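Local atomic coordinates of RagB/SusD family nutrient uptake outer membrane protein (Bacteroides thetaiotaomicron, PDB entry 7KV2), a protein that probably binds beta-glucan at the outer surface of the bacterial outer membrane, as a SusD-family, surface glycan-binding protein that serves nutrient uptake. Residues V165-K170 with D184-K189; Y306-G311 with Q347-A352; W465-T470 with A474-P479. All coordinates share one frame; numbering follows the deposited sequence.

Contact 1. Residues V165-K170 with D184-K189; sequences VPYFDK and DQLYEK
The phenol ring of Y167 carries the bent chain of K189 across one face: K189 CG stands 4.0 Å from the centroid of the Y167 ring and only 12° off its normal, a CH-pi contact. K189 CB lies 3.8 Å from Y167 CZ, while CD passes over CE2, and the bend at chi2 lets the methylenes follow the ring before the amine leads away. L186 comes at the same ring obliquely, its CD1 3.4 Å from Y167 CD1. Y155, on helix 137-162, also meets this ring, with the planes about 30° apart.

With CG anti to the backbone N (chi1 -179°), the Y167 ring extends to L186 and K189. The other methyl of L186, CD2, is pressed against V165 CG2 at 3.5 Å, a tight carbon pair. One leucine thus serves two residues of the 165-170 loop, and Y155 and W159 touch it as well. Replaced by an alanine, Y167 would probably leave the methylenes of K189 and CD1 of L186 without the ring they rest on.

The loop follows helix 137-162 and is packed here on helix 183-200, both in the TPR-clan part of this SusD-family protein. No hydrogen bond joins the two segments; the contact is carbon on carbon, the exposed lysine lending its aliphatic length while its amine leads away from the loop.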
loop_
_atom_site.group_PDB
_atom_site.type_symbol
_atom_site.label_atom_id
_atom_site.label_comp_id
_atom_site.label_asym_id
_atom_site.label_seq_id
_atom_site.Cartn_x
_atom_site.Cartn_y
_atom_site.Cartn_z
ATOM N N VAL A 165 16.508 11.759 0.569
ATOM C CA VAL A 165 17.124 10.476 0.098
ATOM C C VAL A 165 17.852 10.715 -1.221
ATOM O O VAL A 165 17.581 11.721 -1.868
ATOM C CB VAL A 165 16.053 9.375 -0.072
ATOM C CG1 VAL A 165 15.476 9.009 1.279
ATOM C CG2 VAL A 165 14.991 9.803 -1.046
ATOM N N PRO A 166 18.751 9.795 -1.637
ATOM C CA PRO A 166 19.466 9.909 -2.909
ATOM C C PRO A 166 18.514 9.972 -4.110
ATOM O O PRO A 166 17.488 9.258 -4.096
ATOM C CB PRO A 166 20.302 8.635 -3.017
ATOM C CG PRO A 166 20.352 8.048 -1.640
ATOM C CD PRO A 166 19.162 8.605 -0.890
ATOM N N TYR A 167 18.842 10.794 -5.116
ATOM C CA TYR A 167 18.054 10.919 -6.367
ATOM C C TYR A 167 18.986 10.712 -7.562
ATOM O O TYR A 167 20.146 11.187 -7.532
ATOM C CB TYR A 167 17.293 12.245 -6.454
ATOM C CG TYR A 167 16.472 12.338 -7.715
ATOM C CD1 TYR A 167 15.204 11.771 -7.772
ATOM C CD2 TYR A 167 16.979 12.900 -8.888
ATOM C CE1 TYR A 167 14.450 11.793 -8.936
ATOM C CE2 TYR A 167 16.232 12.932 -10.061
ATOM C CZ TYR A 167 14.962 12.367 -10.086
ATOM O OH TYR A 167 14.181 12.354 -11.208
ATOM N N PHE A 168 18.518 9.969 -8.560
ATOM C CA PHE A 168 19.235 9.765 -9.846
ATOM C C PHE A 168 18.225 9.360 -10.933
ATOM O O PHE A 168 17.241 8.638 -10.628
ATOM C CB PHE A 168 20.411 8.803 -9.647
ATOM C CG PHE A 168 20.117 7.419 -9.107
ATOM C CD1 PHE A 168 20.018 7.188 -7.743
ATOM C CD2 PHE A 168 20.054 6.320 -9.955
ATOM C CE1 PHE A 168 19.791 5.909 -7.253
ATOM C CE2 PHE A 168 19.831 5.036 -9.465
ATOM C CZ PHE A 168 19.682 4.833 -8.111
ATOM N N ASP A 169 18.426 9.845 -12.168
ATOM C CA ASP A 169 17.644 9.429 -13.372
ATOM C C ASP A 169 18.545 8.717 -14.402
ATOM O O ASP A 169 18.036 8.427 -15.500
ATOM C CB ASP A 169 16.878 10.609 -13.979
ATOM C CG ASP A 169 17.746 11.799 -14.319
ATOM O OD1 ASP A 169 18.961 11.596 -14.543
ATOM O OD2 ASP A 169 17.202 12.915 -14.336
ATOM N N LYS A 170 19.815 8.442 -14.064
ATOM C CA LYS A 170 20.769 7.613 -14.853
ATOM C C LYS A 170 21.605 6.782 -13.875
ATOM O O LYS A 170 21.902 7.310 -12.794
ATOM C CB LYS A 170 21.694 8.490 -15.713
ATOM C CG LYS A 170 21.060 9.082 -16.967
ATOM C CD LYS A 170 20.987 8.102 -18.144
ATOM C CE LYS A 170 19.633 8.059 -18.833
ATOM N NZ LYS A 170 18.658 7.222 -18.082
ATOM N N ASP A 184 11.477 18.045 -0.065
ATOM C CA ASP A 184 10.838 19.085 -0.925
ATOM C C ASP A 184 11.466 19.075 -2.319
ATOM O O ASP A 184 10.726 19.211 -3.316
ATOM C CB ASP A 184 10.967 20.495 -0.344
ATOM C CG ASP A 184 10.032 20.782 0.804
ATOM O OD1 ASP A 184 9.180 19.911 1.145
ATOM O OD2 ASP A 184 10.126 21.891 1.323
ATOM N N GLN A 185 12.777 18.909 -2.411
ATOM C CA GLN A 185 13.441 18.808 -3.743
ATOM C C GLN A 185 13.006 17.514 -4.443
ATOM O O GLN A 185 12.876 17.528 -5.653
ATOM C CB GLN A 185 14.966 18.822 -3.602
ATOM C CG GLN A 185 15.533 20.188 -3.242
ATOM C CD GLN A 185 17.009 20.119 -2.949
ATOM O OE1 GLN A 185 17.522 19.141 -2.412
ATOM N NE2 GLN A 185 17.717 21.171 -3.336
ATOM N N LEU A 186 12.830 16.409 -3.716
ATOM C CA LEU A 186 12.449 15.130 -4.378
ATOM C C LEU A 186 11.012 15.269 -4.894
ATOM O O LEU A 186 10.763 14.913 -6.057
ATOM C CB LEU A 186 12.655 13.969 -3.407
ATOM C CG LEU A 186 12.289 12.596 -3.967
ATOM C CD1 LEU A 186 12.948 12.307 -5.307
ATOM C CD2 LEU A 186 12.637 11.509 -2.974
ATOM N N TYR A 187 10.121 15.890 -4.116
ATOM C CA TYR A 187 8.721 16.173 -4.517
ATOM C C TYR A 187 8.726 16.875 -5.883
ATOM O O TYR A 187 7.992 16.505 -6.819
ATOM C CB TYR A 187 7.979 17.011 -3.468
ATOM C CG TYR A 187 6.662 17.510 -3.973
ATOM C CD1 TYR A 187 5.591 16.635 -4.102
ATOM C CD2 TYR A 187 6.513 18.788 -4.477
ATOM C CE1 TYR A 187 4.386 17.042 -4.633
ATOM C CE2 TYR A 187 5.314 19.209 -5.021
ATOM C CZ TYR A 187 4.252 18.324 -5.119
ATOM O OH TYR A 187 3.053 18.702 -5.628
ATOM N N GLU A 188 9.582 17.880 -5.996
ATOM C CA GLU A 188 9.705 18.681 -7.232
ATOM C C GLU A 188 10.032 17.772 -8.414
ATOM O O GLU A 188 9.363 17.944 -9.428
ATOM C CB GLU A 188 10.744 19.784 -7.045
ATOM C CG GLU A 188 10.197 20.935 -6.239
ATOM C CD GLU A 188 9.017 21.663 -6.856
ATOM O OE1 GLU A 188 8.927 21.712 -8.106
ATOM O OE2 GLU A 188 8.173 22.179 -6.068
ATOM N N LYS A 189 11.022 16.887 -8.287
ATOM C CA LYS A 189 11.404 15.957 -9.373
ATOM C C LYS A 189 10.205 15.034 -9.671
ATOM O O LYS A 189 9.901 14.765 -10.869
ATOM C CB LYS A 189 12.607 15.113 -8.984
ATOM C CG LYS A 189 13.888 15.866 -8.673
ATOM C CD LYS A 189 14.612 16.370 -9.886
ATOM C CE LYS A 189 15.995 16.871 -9.529
ATOM N NZ LYS A 189 16.429 17.918 -10.479
#

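Contact 2. Residues Y306-G311 with Q347-A352; sequences YIWPNG and QAVLDA
W308 and P309 bring an irregular loop up to a helix, and the backbones stay well apart: the closest CA pair, P309 and L350, is separated by 9.7 Å. The segment 306-311 has no regular secondary structure, whereas 347-352 is a run of helix 346-355, with backbone bonds from D351 N to Q347 O and from A352 N to A348 O. Side chains must therefore span the distance, and no hydrogen bond crosses it.

Most of that reach belongs to the indole of W308. Its CG is anti to the backbone N (chi1 -180°), which sends the six-membered ring out to the helix. There CH2 lies 3.4 Å from L350 CD2, and CZ3 is 3.6 Å from L350 CG; the two side chains run antiparallel alongside each other, with CD2 of L350 coming to the ring obliquely. V349 approaches differently, roughly at right angles to the tryptophan, with CG1 in the ring plane at the edge and 3.9 Å from W308 CH2.

This packing ties the loop between helices 299-303 and 326-331 to a short helix that directly follows strand 343-345, one half of a two-stranded antiparallel sheet with 373-375. W344 of that strand meets the indole edge-to-face. At the polar end of W308, NE1 gives its hydrogen bond to T312 O, just beyond the loop segment.

P309 has a double part. Its CD sits 3.5 Å above one face of the W308 indole, toward the rim, and its CG makes a looser contact with L350 CD2 at 4.4 Å. Along the helix, Q347 NE2 bonds D351 OD1 at 3.0 Å, nearly straight at 172°, with the acceptor in the plane of the glutamine amide but met from above the carboxylate plane.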
loop_
_atom_site.group_PDB
_atom_site.type_symbol
_atom_site.label_atom_id
_atom_site.label_comp_id
_atom_site.label_asym_id
_atom_site.label_seq_id
_atom_site.Cartn_x
_atom_site.Cartn_y
_atom_site.Cartn_z
ATOM N N TYR A 306 -1.665 -17.499 14.465
ATOM C CA TYR A 306 -0.614 -18.509 14.677
ATOM C C TYR A 306 -1.258 -19.839 15.090
ATOM O O TYR A 306 -2.071 -19.881 16.071
ATOM C CB TYR A 306 0.358 -17.971 15.728
ATOM C CG TYR A 306 1.677 -18.710 15.811
ATOM C CD1 TYR A 306 2.494 -18.845 14.713
ATOM C CD2 TYR A 306 2.123 -19.222 17.033
ATOM C CE1 TYR A 306 3.732 -19.471 14.797
ATOM C CE2 TYR A 306 3.355 -19.835 17.134
ATOM C CZ TYR A 306 4.164 -19.940 16.027
ATOM O OH TYR A 306 5.376 -20.542 16.110
ATOM N N ILE A 307 -0.918 -20.888 14.341
ATOM C CA ILE A 307 -1.373 -22.291 14.540
ATOM C C ILE A 307 -2.907 -22.316 14.618
ATOM O O ILE A 307 -3.505 -23.074 15.432
ATOM C CB ILE A 307 -0.686 -22.964 15.726
ATOM C CG1 ILE A 307 0.773 -22.492 15.851
ATOM C CG2 ILE A 307 -0.796 -24.470 15.586
ATOM C CD1 ILE A 307 1.510 -23.098 17.034
ATOM N N TRP A 308 -3.533 -21.505 13.764
ATOM C CA TRP A 308 -4.979 -21.664 13.443
ATOM C C TRP A 308 -5.207 -23.067 12.887
ATOM O O TRP A 308 -4.407 -23.566 12.099
ATOM C CB TRP A 308 -5.410 -20.593 12.439
ATOM C CG TRP A 308 -6.854 -20.681 12.069
ATOM C CD1 TRP A 308 -7.369 -21.252 10.948
ATOM C CD2 TRP A 308 -7.966 -20.198 12.834
ATOM N NE1 TRP A 308 -8.731 -21.099 10.939
ATOM C CE2 TRP A 308 -9.134 -20.488 12.087
ATOM C CE3 TRP A 308 -8.102 -19.482 14.023
ATOM C CZ2 TRP A 308 -10.404 -20.148 12.545
ATOM C CZ3 TRP A 308 -9.357 -19.132 14.463
ATOM C CH2 TRP A 308 -10.497 -19.497 13.747
ATOM N N PRO A 309 -6.307 -23.747 13.274
ATOM C CA PRO A 309 -6.689 -24.985 12.585
ATOM C C PRO A 309 -7.162 -24.723 11.132
ATOM O O PRO A 309 -8.322 -24.416 10.919
ATOM C CB PRO A 309 -7.774 -25.521 13.522
ATOM C CG PRO A 309 -8.393 -24.284 14.151
ATOM C CD PRO A 309 -7.205 -23.368 14.379
ATOM N N ASN A 310 -6.238 -24.882 10.194
ATOM C CA ASN A 310 -6.414 -24.720 8.728
ATOM C C ASN A 310 -7.776 -25.297 8.284
ATOM O O ASN A 310 -8.088 -26.486 8.572
ATOM C CB ASN A 310 -5.252 -25.348 7.969
ATOM C CG ASN A 310 -4.056 -24.442 7.853
ATOM O OD1 ASN A 310 -4.051 -23.344 8.414
ATOM N ND2 ASN A 310 -3.050 -24.907 7.132
ATOM N N GLY A 311 -8.551 -24.472 7.600
ATOM C CA GLY A 311 -9.853 -24.838 7.008
ATOM C C GLY A 311 -11.020 -24.470 7.885
ATOM O O GLY A 311 -12.143 -24.337 7.326
ATOM N N GLN A 347 -11.430 -15.398 17.280
ATOM C CA GLN A 347 -11.737 -16.037 18.586
ATOM C C GLN A 347 -13.232 -16.356 18.662
ATOM O O GLN A 347 -13.554 -17.464 19.104
ATOM C CB GLN A 347 -11.325 -15.203 19.795
ATOM C CG GLN A 347 -11.419 -15.980 21.105
ATOM C CD GLN A 347 -10.605 -17.258 21.074
ATOM O OE1 GLN A 347 -9.418 -17.247 20.753
ATOM N NE2 GLN A 347 -11.249 -18.357 21.430
ATOM N N ALA A 348 -14.107 -15.452 18.215
ATOM C CA ALA A 348 -15.577 -15.680 18.238
ATOM C C ALA A 348 -15.903 -16.933 17.429
ATOM O O ALA A 348 -16.798 -17.730 17.835
ATOM C CB ALA A 348 -16.314 -14.468 17.724
ATOM N N VAL A 349 -15.195 -17.151 16.321
ATOM C CA VAL A 349 -15.398 -18.341 15.444
ATOM C C VAL A 349 -15.130 -19.621 16.254
ATOM O O VAL A 349 -15.960 -20.566 16.223
ATOM C CB VAL A 349 -14.499 -18.246 14.197
ATOM C CG1 VAL A 349 -14.382 -19.571 13.479
ATOM C CG2 VAL A 349 -14.970 -17.133 13.263
ATOM N N LEU A 350 -14.024 -19.663 16.981
ATOM C CA LEU A 350 -13.714 -20.861 17.782
ATOM C C LEU A 350 -14.681 -20.984 18.975
ATOM O O LEU A 350 -15.018 -22.121 19.306
ATOM C CB LEU A 350 -12.249 -20.803 18.218
ATOM C CG LEU A 350 -11.210 -20.824 17.089
ATOM C CD1 LEU A 350 -9.820 -21.062 17.647
ATOM C CD2 LEU A 350 -11.500 -21.873 16.032
ATOM N N ASP A 351 -15.045 -19.890 19.643
ATOM C CA ASP A 351 -15.988 -19.883 20.791
ATOM C C ASP A 351 -17.284 -20.535 20.309
ATOM O O ASP A 351 -17.802 -21.415 21.023
ATOM C CB ASP A 351 -16.290 -18.478 21.334
ATOM C CG ASP A 351 -15.116 -17.768 21.981
ATOM O OD1 ASP A 351 -14.142 -18.449 22.314
ATOM O OD2 ASP A 351 -15.184 -16.525 22.142
ATOM N N ALA A 352 -17.750 -20.166 19.117
ATOM C CA ALA A 352 -19.002 -20.695 18.526
ATOM C C ALA A 352 -18.841 -22.198 18.271
ATOM O O ALA A 352 -19.713 -22.991 18.720
ATOM C CB ALA A 352 -19.350 -19.958 17.260
#

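Contact 3. Residues W465-T470 with A474-P479; sequences WDLIRT and ASVLVP
L467, in the helix 463-469, faces V476 and L477 at the end of the short helix 473-476, with the L467 and V476 CA atoms 7.8 Å apart and the chain leaving the helix at L477, the centre of an inverse gamma turn.

The two methyls of L467 divide the work. CD1 meets L477 tip to tip, 3.7 Å from its CD2, while CD2 goes to V476, lying 3.9 Å from CG2 and within touch of CB and CG1 too; this valine crosses the leucine at about a right angle. L467 has CG anti to its own carbonyl carbon (chi1 -76°) and an extended chi2 of 169°, which spreads the fork over both neighbours. L477 is also backbone-bonded to W489 and touches Y464, which probably helps hold it in place.

Several polar groups of 465-470 pair locally. R469 grips D466 side-on, NE and NH2 both reaching OD1 from the same face of the carboxylate plane, with NE at 2.9 Å from D466 OD1 in a salt bridge. The aspartate's OD2 pairs with R453 and R469 NH1 with E414, forming a charge network toward other helices. T470 OG1 donates to D466 O at 2.7 Å, and T470 N reaches that same oxygen from the opposite face of its plane.

The chemistry thus divides: aliphatic carbons alone meet between helix 463-469 and the end of helix 473-476 with the turn that follows, while the linked acids and bases D466, R469, R453 and E414 probably offset one another's charge.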
loop_
_atom_site.group_PDB
_atom_site.type_symbol
_atom_site.label_atom_id
_atom_site.label_comp_id
_atom_site.label_asym_id
_atom_site.label_seq_id
_atom_site.Cartn_x
_atom_site.Cartn_y
_atom_site.Cartn_z
ATOM N N TRP A 465 -0.136 8.275 6.648
ATOM C CA TRP A 465 0.100 9.453 5.765
ATOM C C TRP A 465 -1.041 10.464 5.923
ATOM O O TRP A 465 -0.747 11.689 5.932
ATOM C CB TRP A 465 0.348 9.035 4.314
ATOM C CG TRP A 465 1.325 7.906 4.219
ATOM C CD1 TRP A 465 1.052 6.653 3.734
ATOM C CD2 TRP A 465 2.633 7.836 4.795
ATOM N NE1 TRP A 465 2.124 5.828 3.913
ATOM C CE2 TRP A 465 3.127 6.540 4.517
ATOM C CE3 TRP A 465 3.490 8.769 5.406
ATOM C CZ2 TRP A 465 4.402 6.144 4.897
ATOM C CZ3 TRP A 465 4.746 8.370 5.787
ATOM C CH2 TRP A 465 5.190 7.076 5.538
ATOM N N ASP A 466 -2.302 10.021 6.035
ATOM C CA ASP A 466 -3.453 10.944 6.223
ATOM C C ASP A 466 -3.290 11.727 7.555
ATOM O O ASP A 466 -3.547 12.952 7.571
ATOM C CB ASP A 466 -4.800 10.213 6.110
ATOM C CG ASP A 466 -5.111 9.713 4.703
ATOM O OD1 ASP A 466 -4.535 10.271 3.721
ATOM O OD2 ASP A 466 -5.900 8.738 4.595
ATOM N N LEU A 467 -2.907 11.057 8.639
ATOM C CA LEU A 467 -2.715 11.718 9.958
ATOM C C LEU A 467 -1.631 12.782 9.841
ATOM O O LEU A 467 -1.842 13.912 10.352
ATOM C CB LEU A 467 -2.314 10.694 11.024
ATOM C CG LEU A 467 -3.476 9.842 11.515
ATOM C CD1 LEU A 467 -2.986 8.696 12.357
ATOM C CD2 LEU A 467 -4.545 10.697 12.214
ATOM N N ILE A 468 -0.527 12.446 9.195
ATOM C CA ILE A 468 0.639 13.368 9.152
ATOM C C ILE A 468 0.213 14.579 8.304
ATOM O O ILE A 468 0.396 15.694 8.791
ATOM C CB ILE A 468 1.914 12.694 8.631
ATOM C CG1 ILE A 468 2.448 11.663 9.624
ATOM C CG2 ILE A 468 2.954 13.756 8.297
ATOM C CD1 ILE A 468 3.601 10.845 9.120
ATOM N N ARG A 469 -0.333 14.373 7.090
ATOM C CA ARG A 469 -0.550 15.471 6.104
ATOM C C ARG A 469 -1.648 16.427 6.575
ATOM O O ARG A 469 -1.646 17.592 6.091
ATOM C CB ARG A 469 -0.881 14.944 4.711
ATOM C CG ARG A 469 -2.276 14.352 4.562
ATOM C CD ARG A 469 -2.414 13.620 3.237
ATOM N NE ARG A 469 -3.719 12.993 3.132
ATOM C CZ ARG A 469 -4.881 13.651 2.968
ATOM N NH1 ARG A 469 -4.907 14.960 2.819
ATOM N NH2 ARG A 469 -6.027 12.995 2.909
ATOM N N THR A 470 -2.565 15.970 7.438
ATOM C CA THR A 470 -3.709 16.788 7.939
ATOM C C THR A 470 -3.380 17.429 9.291
ATOM O O THR A 470 -4.252 18.110 9.827
ATOM C CB THR A 470 -4.984 15.938 8.062
ATOM O OG1 THR A 470 -4.747 14.898 9.015
ATOM C CG2 THR A 470 -5.404 15.380 6.735
ATOM N N ALA A 474 0.153 14.218 15.778
ATOM C CA ALA A 474 0.576 14.605 17.156
ATOM C C ALA A 474 -0.556 14.372 18.155
ATOM O O ALA A 474 -0.260 13.958 19.276
ATOM C CB ALA A 474 1.006 16.061 17.235
ATOM N N SER A 475 -1.799 14.678 17.819
ATOM C CA SER A 475 -2.891 14.527 18.809
ATOM C C SER A 475 -3.472 13.099 18.816
ATOM O O SER A 475 -4.018 12.694 19.862
ATOM C CB SER A 475 -3.911 15.597 18.600
ATOM O OG SER A 475 -4.481 15.483 17.323
ATOM N N VAL A 476 -3.357 12.325 17.721
ATOM C CA VAL A 476 -3.994 10.978 17.642
ATOM C C VAL A 476 -3.020 9.902 18.123
ATOM O O VAL A 476 -3.448 9.009 18.894
ATOM C CB VAL A 476 -4.503 10.710 16.219
ATOM C CG1 VAL A 476 -4.974 9.276 16.041
ATOM C CG2 VAL A 476 -5.604 11.693 15.862
ATOM N N LEU A 477 -1.757 9.987 17.742
ATOM C CA LEU A 477 -0.770 8.904 17.983
ATOM C C LEU A 477 -0.031 9.151 19.309
ATOM O O LEU A 477 1.192 9.438 19.286
ATOM C CB LEU A 477 0.161 8.825 16.771
ATOM C CG LEU A 477 -0.542 8.656 15.411
ATOM C CD1 LEU A 477 0.483 8.663 14.271
ATOM C CD2 LEU A 477 -1.340 7.353 15.372
ATOM N N VAL A 478 -0.729 8.873 20.415
ATOM C CA VAL A 478 -0.283 9.123 21.819
ATOM C C VAL A 478 -0.229 7.793 22.559
ATOM O O VAL A 478 -0.744 6.780 22.060
ATOM C CB VAL A 478 -1.214 10.138 22.522
ATOM C CG1 VAL A 478 -1.192 11.471 21.815
ATOM C CG2 VAL A 478 -2.646 9.638 22.667
ATOM N N PRO A 479 0.407 7.739 23.759
ATOM C CA PRO A 479 0.500 6.490 24.510
ATOM C C PRO A 479 -0.886 5.881 24.754
ATOM O O PRO A 479 -1.852 6.612 25.005
ATOM C CB PRO A 479 1.253 6.901 25.786
ATOM C CG PRO A 479 2.105 8.067 25.302
ATOM C CD PRO A 479 1.164 8.840 24.409
#

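Overall arrangement
All three contacts are carried across by apolar side-chain packing, with no hydrogen bond between the segments. Contact 3 is the buried one, its centre about 18 Å from that of the chain, and joins helices adjacent in sequence; contacts 1 and 2 are partly buried, each laying a loop on a helix, on opposite sides of the chain's centre with their own centres about 48 Å apart. Contact 1 adds a lysine chain over a tyrosine, in keeping with K189 lying exposed at its margin, whereas contact 2 relies on a tryptophan and contact 3 on aliphatic side chains beside buried ion pairs. Contact 3 lies nearer contact 1 than contact 2, about 11 Å between nearest atoms against about 24 Å.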